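PDB 6KNS: putative metal-dependent hydrolase from Bacillus subtilis, which binds two zinc ions in a metallo-beta-lactamase fold and is probably a hydrolase, possibly a 3'-tRNA processing endoribonuclease. Local coordinates for residues A[59-64]-A[72-77]; A[27-30]-A[35-38]; A[217-220]-A[226-229]. All coordinates share one frame; numbering follows the deposited sequence.

Contact 1. Residues A[59-64]-A[72-77]; sequences DAVILS and ADIGPL. With CA (calcium ion), chain F.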
ATOM      1  N   ASP A  59      12.925   4.893  13.244  1.00 23.92           N
ATOM      2  CA  ASP A  59      12.757   5.560  14.527  1.00 24.60           C
ATOM      3  C   ASP A  59      11.458   6.343  14.650  1.00 24.05           C
ATOM      4  O   ASP A  59      10.937   6.501  15.748  1.00 24.64           O
ATOM      5  CB  ASP A  59      13.911   6.522  14.793  1.00 25.73           C
ATOM      6  CG  ASP A  59      15.267   5.812  14.846  1.00 27.62           C
ATOM      7  OD1 ASP A  59      15.693   5.361  15.935  1.00 28.34           O
ATOM      8  OD2 ASP A  59      15.887   5.677  13.790  1.00 26.51           O
ATOM      9  N   ALA A  60      10.951   6.886  13.550  1.00 22.48           N
ATOM     10  CA  ALA A  60       9.718   7.658  13.634  1.00 21.93           C
ATOM     11  C   ALA A  60       9.137   7.852  12.264  1.00 20.26           C
ATOM     12  O   ALA A  60       9.834   7.727  11.274  1.00 20.87           O
ATOM     13  CB  ALA A  60       9.978   9.023  14.318  1.00 22.98           C
ATOM     14  N   VAL A  61       7.841   8.107  12.237  1.00 19.65           N
ATOM     15  CA  VAL A  61       7.109   8.447  11.045  1.00 18.47           C
ATOM     16  C   VAL A  61       6.415   9.781  11.323  1.00 19.34           C
ATOM     17  O   VAL A  61       6.012  10.039  12.445  1.00 19.33           O
ATOM     18  CB  VAL A  61       6.054   7.392  10.728  1.00 18.00           C
ATOM     19  CG1 VAL A  61       5.221   7.793   9.492  1.00 16.24           C
ATOM     20  CG2 VAL A  61       6.709   6.012  10.525  1.00 17.08           C
ATOM     21  N   ILE A  62       6.281  10.615  10.293  1.00 19.16           N
ATOM     22  CA  ILE A  62       5.452  11.825  10.374  1.00 19.41           C
ATOM     23  C   ILE A  62       4.638  11.944   9.095  1.00 18.53           C
ATOM     24  O   ILE A  62       5.162  11.667   7.995  1.00 18.95           O
ATOM     25  CB  ILE A  62       6.286  13.116  10.638  1.00 19.96           C
ATOM     26  CG1 ILE A  62       5.378  14.342  10.743  1.00 20.63           C
ATOM     27  CG2 ILE A  62       7.275  13.393   9.517  1.00 21.35           C
ATOM     28  CD1 ILE A  62       6.088  15.513  11.469  1.00 22.59           C
ATOM     29  N   LEU A  63       3.377  12.323   9.271  1.00 18.28           N
ATOM     30  CA  LEU A  63       2.365  12.362   8.240  1.00 17.89           C
ATOM     31  C   LEU A  63       1.866  13.789   7.981  1.00 19.12           C
ATOM     32  O   LEU A  63       1.437  14.468   8.893  1.00 19.26           O
ATOM     33  CB  LEU A  63       1.174  11.527   8.694  1.00 17.47           C
ATOM     34  CG  LEU A  63       1.509  10.066   8.969  1.00 16.53           C
ATOM     35  CD1 LEU A  63       0.220   9.353   9.426  1.00 16.40           C
ATOM     36  CD2 LEU A  63       2.135   9.360   7.713  1.00 12.65           C
ATOM     37  N   SER A  64       1.974  14.254   6.731  1.00 18.90           N
ATOM     38  CA  SER A  64       1.567  15.619   6.392  1.00 19.90           C
ATOM     39  C   SER A  64       0.031  15.754   6.454  1.00 19.64           C
ATOM     40  O   SER A  64      -0.483  16.804   6.849  1.00 19.99           O
ATOM     41  CB  SER A  64       2.012  15.988   4.981  1.00 19.90           C
ATOM     42  OG  SER A  64       1.506  15.036   4.045  1.00 18.83           O
ATOM     43  N   ALA A  72      -1.611   5.082   3.142  1.00 16.78           N
ATOM     44  CA  ALA A  72      -2.091   3.743   2.832  1.00 16.77           C
ATOM     45  C   ALA A  72      -1.294   2.649   3.508  1.00 16.06           C
ATOM     46  O   ALA A  72      -1.876   1.637   3.848  1.00 15.47           O
ATOM     47  CB  ALA A  72      -2.194   3.475   1.271  1.00 14.98           C
ATOM     48  N   ASP A  73       0.026   2.824   3.664  1.00 16.46           N
ATOM     49  CA  ASP A  73       0.847   1.785   4.273  1.00 17.02           C
ATOM     50  C   ASP A  73       1.007   1.847   5.814  1.00 16.91           C
ATOM     51  O   ASP A  73       1.765   1.049   6.390  1.00 16.81           O
ATOM     52  CB  ASP A  73       2.209   1.635   3.581  1.00 16.20           C
ATOM     53  CG  ASP A  73       2.219   0.567   2.467  1.00 17.89           C
ATOM     54  OD1 ASP A  73       1.251  -0.253   2.338  1.00 15.75           O
ATOM     55  OD2 ASP A  73       3.245   0.558   1.716  1.00 14.36           O
ATOM     56  N   ILE A  74       0.252   2.699   6.493  1.00 17.25           N
ATOM     57  CA  ILE A  74       0.320   2.735   7.979  1.00 16.33           C
ATOM     58  C   ILE A  74      -0.163   1.431   8.648  1.00 17.37           C
ATOM     59  O   ILE A  74       0.480   0.891   9.581  1.00 17.30           O
ATOM     60  CB  ILE A  74      -0.439   3.932   8.538  1.00 17.30           C
ATOM     61  CG1 ILE A  74       0.292   5.229   8.131  1.00 17.82           C
ATOM     62  CG2 ILE A  74      -0.535   3.850  10.111  1.00 15.39           C
ATOM     63  CD1 ILE A  74       1.595   5.367   8.897  1.00 17.99           C
ATOM     64  N   GLY A  75      -1.282   0.899   8.181  1.00 17.22           N
ATOM     65  CA  GLY A  75      -1.776  -0.370   8.714  1.00 17.13           C
ATOM     66  C   GLY A  75      -0.756  -1.477   8.588  1.00 17.91           C
ATOM     67  O   GLY A  75      -0.376  -2.105   9.583  1.00 18.18           O
ATOM     68  N   PRO A  76      -0.288  -1.726   7.361  1.00 17.72           N
ATOM     69  CA  PRO A  76       0.756  -2.717   7.193  1.00 17.75           C
ATOM     70  C   PRO A  76       1.996  -2.414   8.043  1.00 17.83           C
ATOM     71  O   PRO A  76       2.634  -3.334   8.534  1.00 17.24           O
ATOM     72  CB  PRO A  76       1.062  -2.663   5.700  1.00 17.65           C
ATOM     73  CG  PRO A  76      -0.220  -2.167   5.070  1.00 17.42           C
ATOM     74  CD  PRO A  76      -0.775  -1.185   6.075  1.00 17.41           C
ATOM     75  N   LEU A  77       2.304  -1.142   8.283  1.00 17.49           N
ATOM     76  CA  LEU A  77       3.450  -0.817   9.156  1.00 16.86           C
ATOM     77  C   LEU A  77       3.192  -1.247  10.594  1.00 17.39           C
ATOM     78  O   LEU A  77       4.097  -1.737  11.276  1.00 16.23           O
ATOM     79  CB  LEU A  77       3.815   0.654   9.086  1.00 16.35           C
ATOM     80  CG  LEU A  77       4.945   1.101   9.992  1.00 17.64           C
ATOM     81  CD1 LEU A  77       6.247   0.303   9.738  1.00 18.41           C
ATOM     82  CD2 LEU A  77       5.132   2.594   9.800  1.00 20.10           C
TER
HETATM   83 CA    CA F 302      17.388   3.570  14.036  1.00 63.01          CA
HETATM   84  O   HOH W   1      17.679   4.008  11.551  1.00 35.22           O

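Contact 2. Residues A[27-30]-A[35-38]; sequences GYLF and YSLL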
ATOM      1  N   GLY A  27       6.316   9.087   0.002  1.00 18.24           N
ATOM      2  CA  GLY A  27       7.133   8.577   1.096  1.00 18.73           C
ATOM      3  C   GLY A  27       8.572   9.056   0.939  1.00 19.18           C
ATOM      4  O   GLY A  27       9.184   8.889  -0.135  1.00 19.41           O
ATOM      5  N   TYR A  28       9.111   9.681   1.989  1.00 19.61           N
ATOM      6  CA  TYR A  28      10.488  10.237   1.956  1.00 19.63           C
ATOM      7  C   TYR A  28      11.262   9.814   3.197  1.00 20.69           C
ATOM      8  O   TYR A  28      10.792  10.014   4.325  1.00 21.74           O
ATOM      9  CB  TYR A  28      10.445  11.751   1.852  1.00 19.14           C
ATOM     10  CG  TYR A  28       9.595  12.151   0.704  1.00 18.15           C
ATOM     11  CD1 TYR A  28      10.144  12.324  -0.548  1.00 18.76           C
ATOM     12  CD2 TYR A  28       8.224  12.290   0.847  1.00 17.44           C
ATOM     13  CE1 TYR A  28       9.354  12.651  -1.639  1.00 20.10           C
ATOM     14  CE2 TYR A  28       7.432  12.618  -0.232  1.00 21.07           C
ATOM     15  CZ  TYR A  28       8.013  12.803  -1.478  1.00 20.14           C
ATOM     16  OH  TYR A  28       7.240  13.121  -2.544  1.00 20.06           O
ATOM     17  N   LEU A  29      12.455   9.254   2.989  1.00 20.99           N
ATOM     18  CA  LEU A  29      13.257   8.762   4.085  1.00 20.71           C
ATOM     19  C   LEU A  29      14.324   9.799   4.419  1.00 21.98           C
ATOM     20  O   LEU A  29      15.189  10.088   3.593  1.00 21.38           O
ATOM     21  CB  LEU A  29      13.899   7.434   3.713  1.00 20.81           C
ATOM     22  CG  LEU A  29      14.997   6.861   4.629  1.00 20.48           C
ATOM     23  CD1 LEU A  29      14.510   6.549   6.029  1.00 19.70           C
ATOM     24  CD2 LEU A  29      15.533   5.601   4.003  1.00 17.78           C
ATOM     25  N   PHE A  30      14.259  10.328   5.644  1.00 21.84           N
ATOM     26  CA  PHE A  30      15.251  11.263   6.145  1.00 22.02           C
ATOM     27  C   PHE A  30      16.138  10.571   7.152  1.00 22.58           C
ATOM     28  O   PHE A  30      15.650  10.001   8.104  1.00 23.15           O
ATOM     29  CB  PHE A  30      14.561  12.433   6.827  1.00 22.82           C
ATOM     30  CG  PHE A  30      13.922  13.409   5.878  1.00 20.83           C
ATOM     31  CD1 PHE A  30      12.822  13.055   5.146  1.00 19.93           C
ATOM     32  CD2 PHE A  30      14.441  14.695   5.739  1.00 23.44           C
ATOM     33  CE1 PHE A  30      12.237  13.960   4.294  1.00 21.84           C
ATOM     34  CE2 PHE A  30      13.859  15.606   4.900  1.00 21.83           C
ATOM     35  CZ  PHE A  30      12.769  15.249   4.168  1.00 21.84           C
ATOM     36  N   TYR A  35      19.686   7.663  13.117  1.00 30.81           N
ATOM     37  CA  TYR A  35      18.279   8.049  13.125  1.00 29.63           C
ATOM     38  C   TYR A  35      17.664   7.994  11.736  1.00 28.02           C
ATOM     39  O   TYR A  35      18.286   8.459  10.768  1.00 26.90           O
ATOM     40  CB  TYR A  35      18.115   9.454  13.704  1.00 30.28           C
ATOM     41  CG  TYR A  35      16.713   9.744  14.179  1.00 29.04           C
ATOM     42  CD1 TYR A  35      15.843  10.475  13.382  1.00 27.67           C
ATOM     43  CD2 TYR A  35      16.263   9.291  15.434  1.00 29.16           C
ATOM     44  CE1 TYR A  35      14.569  10.754  13.792  1.00 28.10           C
ATOM     45  CE2 TYR A  35      14.958   9.568  15.866  1.00 29.45           C
ATOM     46  CZ  TYR A  35      14.122  10.302  15.020  1.00 28.71           C
ATOM     47  OH  TYR A  35      12.859  10.612  15.357  1.00 29.71           O
ATOM     48  N   SER A  36      16.443   7.429  11.684  1.00 26.40           N
ATOM     49  CA  SER A  36      15.653   7.267  10.490  1.00 26.24           C
ATOM     50  C   SER A  36      14.234   7.770  10.692  1.00 24.96           C
ATOM     51  O   SER A  36      13.528   7.245  11.551  1.00 24.18           O
ATOM     52  CB  SER A  36      15.555   5.785  10.106  1.00 26.04           C
ATOM     53  OG  SER A  36      16.799   5.341   9.591  1.00 31.35           O
ATOM     54  N   LEU A  37      13.835   8.736   9.857  1.00 23.40           N
ATOM     55  CA  LEU A  37      12.491   9.322   9.880  1.00 23.05           C
ATOM     56  C   LEU A  37      11.803   9.125   8.534  1.00 22.02           C
ATOM     57  O   LEU A  37      12.349   9.495   7.513  1.00 23.35           O
ATOM     58  CB  LEU A  37      12.577  10.830  10.155  1.00 23.20           C
ATOM     59  CG  LEU A  37      11.306  11.684  10.133  1.00 22.37           C
ATOM     60  CD1 LEU A  37      10.371  11.214  11.239  1.00 21.06           C
ATOM     61  CD2 LEU A  37      11.640  13.216  10.221  1.00 21.27           C
ATOM     62  N   LEU A  38      10.602   8.576   8.548  1.00 20.99           N
ATOM     63  CA  LEU A  38       9.828   8.415   7.346  1.00 20.65           C
ATOM     64  C   LEU A  38       8.798   9.533   7.319  1.00 19.96           C
ATOM     65  O   LEU A  38       8.024   9.681   8.252  1.00 21.08           O
ATOM     66  CB  LEU A  38       9.127   7.040   7.303  1.00 19.23           C
ATOM     67  CG  LEU A  38       8.208   6.832   6.081  1.00 18.97           C
ATOM     68  CD1 LEU A  38       8.954   6.729   4.765  1.00 16.82           C
ATOM     69  CD2 LEU A  38       7.250   5.639   6.229  1.00 18.78           C
TER

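Contact 3. Residues A[217-220]-A[226-229]; sequences HLPH and NLRK. With ZN (zinc ion), chain G.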
ATOM      1  N   HIS A 217       5.136  14.293  -6.377  1.00 19.25           N
ATOM      2  CA  HIS A 217       3.678  14.133  -6.410  1.00 18.46           C
ATOM      3  C   HIS A 217       3.203  14.206  -7.848  1.00 19.35           C
ATOM      4  O   HIS A 217       2.283  14.939  -8.184  1.00 20.29           O
ATOM      5  CB  HIS A 217       3.001  15.184  -5.558  1.00 18.52           C
ATOM      6  CG  HIS A 217       1.707  14.743  -4.972  1.00 19.34           C
ATOM      7  ND1 HIS A 217       0.510  14.850  -5.647  1.00 17.42           N
ATOM      8  CD2 HIS A 217       1.430  14.146  -3.780  1.00 18.04           C
ATOM      9  CE1 HIS A 217      -0.459  14.381  -4.877  1.00 19.71           C
ATOM     10  NE2 HIS A 217       0.073  13.943  -3.741  1.00 21.36           N
ATOM     11  N   LEU A 218       3.838  13.383  -8.671  1.00 19.35           N
ATOM     12  CA  LEU A 218       3.830  13.517 -10.120  1.00 19.12           C
ATOM     13  C   LEU A 218       2.528  13.030 -10.747  1.00 19.65           C
ATOM     14  O   LEU A 218       1.857  12.160 -10.192  1.00 18.28           O
ATOM     15  CB  LEU A 218       4.994  12.717 -10.706  1.00 18.25           C
ATOM     16  CG  LEU A 218       6.375  13.109 -10.223  1.00 18.37           C
ATOM     17  CD1 LEU A 218       7.451  12.083 -10.776  1.00 18.47           C
ATOM     18  CD2 LEU A 218       6.657  14.569 -10.607  1.00 18.44           C
ATOM     19  N   PRO A 219       2.177  13.588 -11.919  1.00 20.13           N
ATOM     20  CA  PRO A 219       0.953  13.193 -12.623  1.00 20.82           C
ATOM     21  C   PRO A 219       1.135  11.908 -13.433  1.00 21.46           C
ATOM     22  O   PRO A 219       2.242  11.459 -13.620  1.00 21.19           O
ATOM     23  CB  PRO A 219       0.703  14.365 -13.570  1.00 21.90           C
ATOM     24  CG  PRO A 219       2.069  14.933 -13.845  1.00 20.88           C
ATOM     25  CD  PRO A 219       2.842  14.736 -12.554  1.00 20.47           C
ATOM     26  N   HIS A 220       0.034  11.328 -13.892  1.00 22.51           N
ATOM     27  CA  HIS A 220       0.043  10.090 -14.650  1.00 23.51           C
ATOM     28  C   HIS A 220      -0.211  10.349 -16.148  1.00 24.66           C
ATOM     29  O   HIS A 220      -0.782   9.508 -16.830  1.00 26.56           O
ATOM     30  CB  HIS A 220      -1.035   9.135 -14.068  1.00 23.16           C
ATOM     31  CG  HIS A 220      -0.781   8.787 -12.630  1.00 23.13           C
ATOM     32  ND1 HIS A 220      -0.119   7.639 -12.254  1.00 23.85           N
ATOM     33  CD2 HIS A 220      -1.022   9.470 -11.489  1.00 22.04           C
ATOM     34  CE1 HIS A 220       0.011   7.614 -10.942  1.00 23.32           C
ATOM     35  NE2 HIS A 220      -0.541   8.705 -10.447  1.00 22.01           N
ATOM     36  N   ASN A 226       9.158  17.742 -18.998  1.00 24.66           N
ATOM     37  CA  ASN A 226       8.641  19.076 -19.248  1.00 24.62           C
ATOM     38  C   ASN A 226       8.397  19.839 -17.973  1.00 24.25           C
ATOM     39  O   ASN A 226       8.482  21.054 -18.006  1.00 24.48           O
ATOM     40  CB  ASN A 226       7.360  19.078 -20.074  1.00 24.76           C
ATOM     41  CG  ASN A 226       7.605  18.793 -21.540  1.00 26.20           C
ATOM     42  OD1 ASN A 226       8.716  18.904 -22.024  1.00 24.94           O
ATOM     43  ND2 ASN A 226       6.556  18.432 -22.250  1.00 25.28           N
ATOM     44  N   LEU A 227       8.078  19.154 -16.871  1.00 22.90           N
ATOM     45  CA  LEU A 227       7.874  19.838 -15.581  1.00 23.13           C
ATOM     46  C   LEU A 227       9.164  20.513 -15.135  1.00 23.65           C
ATOM     47  O   LEU A 227       9.150  21.622 -14.666  1.00 24.07           O
ATOM     48  CB  LEU A 227       7.401  18.864 -14.490  1.00 22.54           C
ATOM     49  CG  LEU A 227       6.056  18.149 -14.731  1.00 21.19           C
ATOM     50  CD1 LEU A 227       5.850  16.998 -13.762  1.00 19.01           C
ATOM     51  CD2 LEU A 227       4.932  19.174 -14.650  1.00 20.86           C
ATOM     52  N   ARG A 228      10.284  19.821 -15.279  1.00 23.82           N
ATOM     53  CA  ARG A 228      11.577  20.408 -15.021  1.00 24.65           C
ATOM     54  C   ARG A 228      11.893  21.612 -15.935  1.00 25.75           C
ATOM     55  O   ARG A 228      12.365  22.644 -15.445  1.00 25.25           O
ATOM     56  CB  ARG A 228      12.667  19.361 -15.192  1.00 24.72           C
ATOM     57  CG  ARG A 228      14.037  19.898 -14.985  1.00 27.00           C
ATOM     58  CD  ARG A 228      15.114  18.836 -15.204  1.00 29.10           C
ATOM     59  NE  ARG A 228      16.382  19.530 -15.270  1.00 31.01           N
ATOM     60  CZ  ARG A 228      16.829  20.229 -16.312  1.00 32.67           C
ATOM     61  NH1 ARG A 228      16.143  20.298 -17.466  1.00 34.36           N
ATOM     62  NH2 ARG A 228      17.989  20.856 -16.200  1.00 32.02           N
ATOM     63  N   LYS A 229      11.650  21.489 -17.241  1.00 25.42           N
ATOM     64  CA  LYS A 229      11.934  22.608 -18.150  1.00 27.06           C
ATOM     65  C   LYS A 229      11.073  23.845 -17.838  1.00 27.48           C
ATOM     66  O   LYS A 229      11.531  25.004 -17.894  1.00 27.65           O
ATOM     67  CB  LYS A 229      11.679  22.191 -19.590  1.00 27.85           C
ATOM     68  CG  LYS A 229      12.622  21.140 -20.126  1.00 28.84           C
ATOM     69  CD  LYS A 229      12.333  20.840 -21.611  1.00 28.78           C
ATOM     70  CE  LYS A 229      13.187  19.685 -22.093  1.00 29.78           C
ATOM     71  NZ  LYS A 229      12.877  19.331 -23.473  1.00 26.25           N
TER
HETATM   72 ZN    ZN G 303      -1.262  13.716  -2.126  1.00 29.88          ZN

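Contact 1. Residues A[59-64]-A[72-77]
Val-61 and Leu-77 make the nearest approach between the strand at 60-62 and the start of the helix that begins at Ile-74, and the join is wholly apolar. The two side chains slide past each other in opposite directions, with Val-61 CG2 lying 3.8 Å from Leu-77 CD2. With CG1 anti to the backbone N (chi1 177°), Val-61 turns that branch to the other helix residue, CG1 lying 4.4 Å from Ile-74 CD1. Leu-63 and Ile-74 reach for each other tip to tip, Leu-63 CD2 standing 4.2 Å from Ile-74 CD1. One methyl, Ile-74 CD1, thus touches both Val-61 and Leu-63, which are two residues apart and point to the same side. No hydrogen bond links the segments; in the first turn, Leu-77 N donates to O of Asp-73, the N-cap residue, at 2.9 Å.

Metal binding occupies the far end of the segment. Asp-59 OD2 is 2.6 Å from the calcium ion and also accepts a hydrogen bond from the backbone N of Ser-36. The backbone oxygens of Asp-34 and Lys-57 and a water are further ligands.

Between the segments the chain carries His-65, His-67, Asp-69 and His-70, the HxHxDH zinc-binding motif of the metallo-beta-lactamase fold, so the contact packs the strand before the motif on the helix after it. Strand 60-62 runs between strands 35-39 and 94-98, and helix 74-86 lies over this part of the sheet. Leu-94 touches both Val-61 and Leu-77, while Ala-72 and Pro-76 pack against Pro-76 and Ala-72 of the second subunit.

Contact 2. Residues A[27-30]-A[35-38]
Leu-37 O receives the amide of Phe-30 in a short, nearly straight hydrogen bond, Phe-30 N to Leu-37 O at 2.8 Å with an N-H...O angle of 170°. The return bond, Leu-37 N to Phe-30 O, is equally short at 2.8 Å and nearly as straight. Together they make Phe-30 and Leu-37 an antiparallel hydrogen-bonded pair, and Leu-29 with Leu-38 forms the adjoining non-hydrogen-bonded pair. From that second pair, Leu-38 CA also approaches Tyr-28 O at 3.6 Å in a CA-H...O contact. The strands run at 164° to each other, the near-antiparallel course of a beta hairpin.

Side chains from the two pairs leave the sheet on different faces. Phe-30 and Leu-37 share one, where Phe-30 CB sits 4.2 Å from Leu-37 CB; the Phe-30 ring, its CG beside the backbone N, then heads away from Leu-37 and has Tyr-28 O in plane at its edge. On the other face, Leu-29 and Leu-38 turn their ends back over the partner strand. With CG anti to the backbone N (chi1 176°), Leu-38 brings CD1 to 3.8 Å from Tyr-28 O, and Leu-29 CD1 comes 3.9 Å from Leu-37 O.

This hairpin occupies the middle of one sheet of the metallo-beta-lactamase fold, with strand 7-13 beyond 27-32 and strand 60-62 beyond 35-39. Phe-131 of the second sheet meets Phe-30 and Leu-37 on their shared face, and Ile-133 adds to the cover of Leu-37. Tyr-28 also reaches that sheet, hydrogen-bonding through OH to Thr-216 and meeting the ring of Tyr-158.

Contact 3. Residues A[217-220]-A[226-229]
Leu-227 and Leu-218 each carry CG beside the backbone N (chi1 -61° and -59°). In Leu-227 the extended second torsion carries CD1 to the loop; in Leu-218 it is the other branch, CD2, that meets it. The CB of Leu-227 is directed toward the loop, whereas Leu-218 sets out across that line and gains the contact through the end of its chain. The two leucines consequently cross obliquely, with Leu-218 CD2 4.1 Å from Leu-227 CD1. The Pro-219 ring turns its CD toward the same methyl, Pro-219 CD lying 4.0 Å from Leu-227 CD1. A single methyl, Leu-227 CD1, therefore touches both loop residues and carries the whole contact. It is purely apolar and small, burying 84 Å² with no hydrogen bond between the segments.

Immediately before this pair, His-217 turns to the dizinc site. Its CG is roughly anti to the backbone N (chi1 -151°), and His-217 NE2 binds a zinc ion at 2.1 Å. Asp-69, His-70 and Asp-161 complete that site, and Asp-161 also binds the second zinc, as expected of a bridging carboxylate in a dinuclear metallo-beta-lactamase centre. The zinc ligand His-217 is followed directly by the two loop residues of the contact, Leu-218 and Pro-219.

The loop leaves strand 212-216 and leads into helix 225-231, so the contact folds the helix back on the chain that precedes it. Leu-218 is held through its backbone by Cys-14 and Gly-16, and its side chain also packs on Ile-241 of strand 238-241. Tyr-185 touches both Pro-219 and Leu-227 from another loop.

All three contacts are built from buried residues, but contact 2 lies nearest the centre of the chain and contact 3 farthest from it. Contacts 1 and 2 share one sheet: strands 60-62 and 35-39 are neighbours, tied by the probable hydrogen bond of Ile-62 N to Leu-38 O at 2.8 Å. Contact 3 belongs to the edge region of the other sheet, across the chain's centre, and touches neither. Backbone hydrogen bonding sets contact 2 apart, whereas strand meets helix in contact 1 and loop meets helix in contact 3 through aliphatic side chains alone. Segments 59-64 and 217-220 supply metal ligands, to calcium by the start of strand 60-62 and to zinc; the calcium also lies near contact 2.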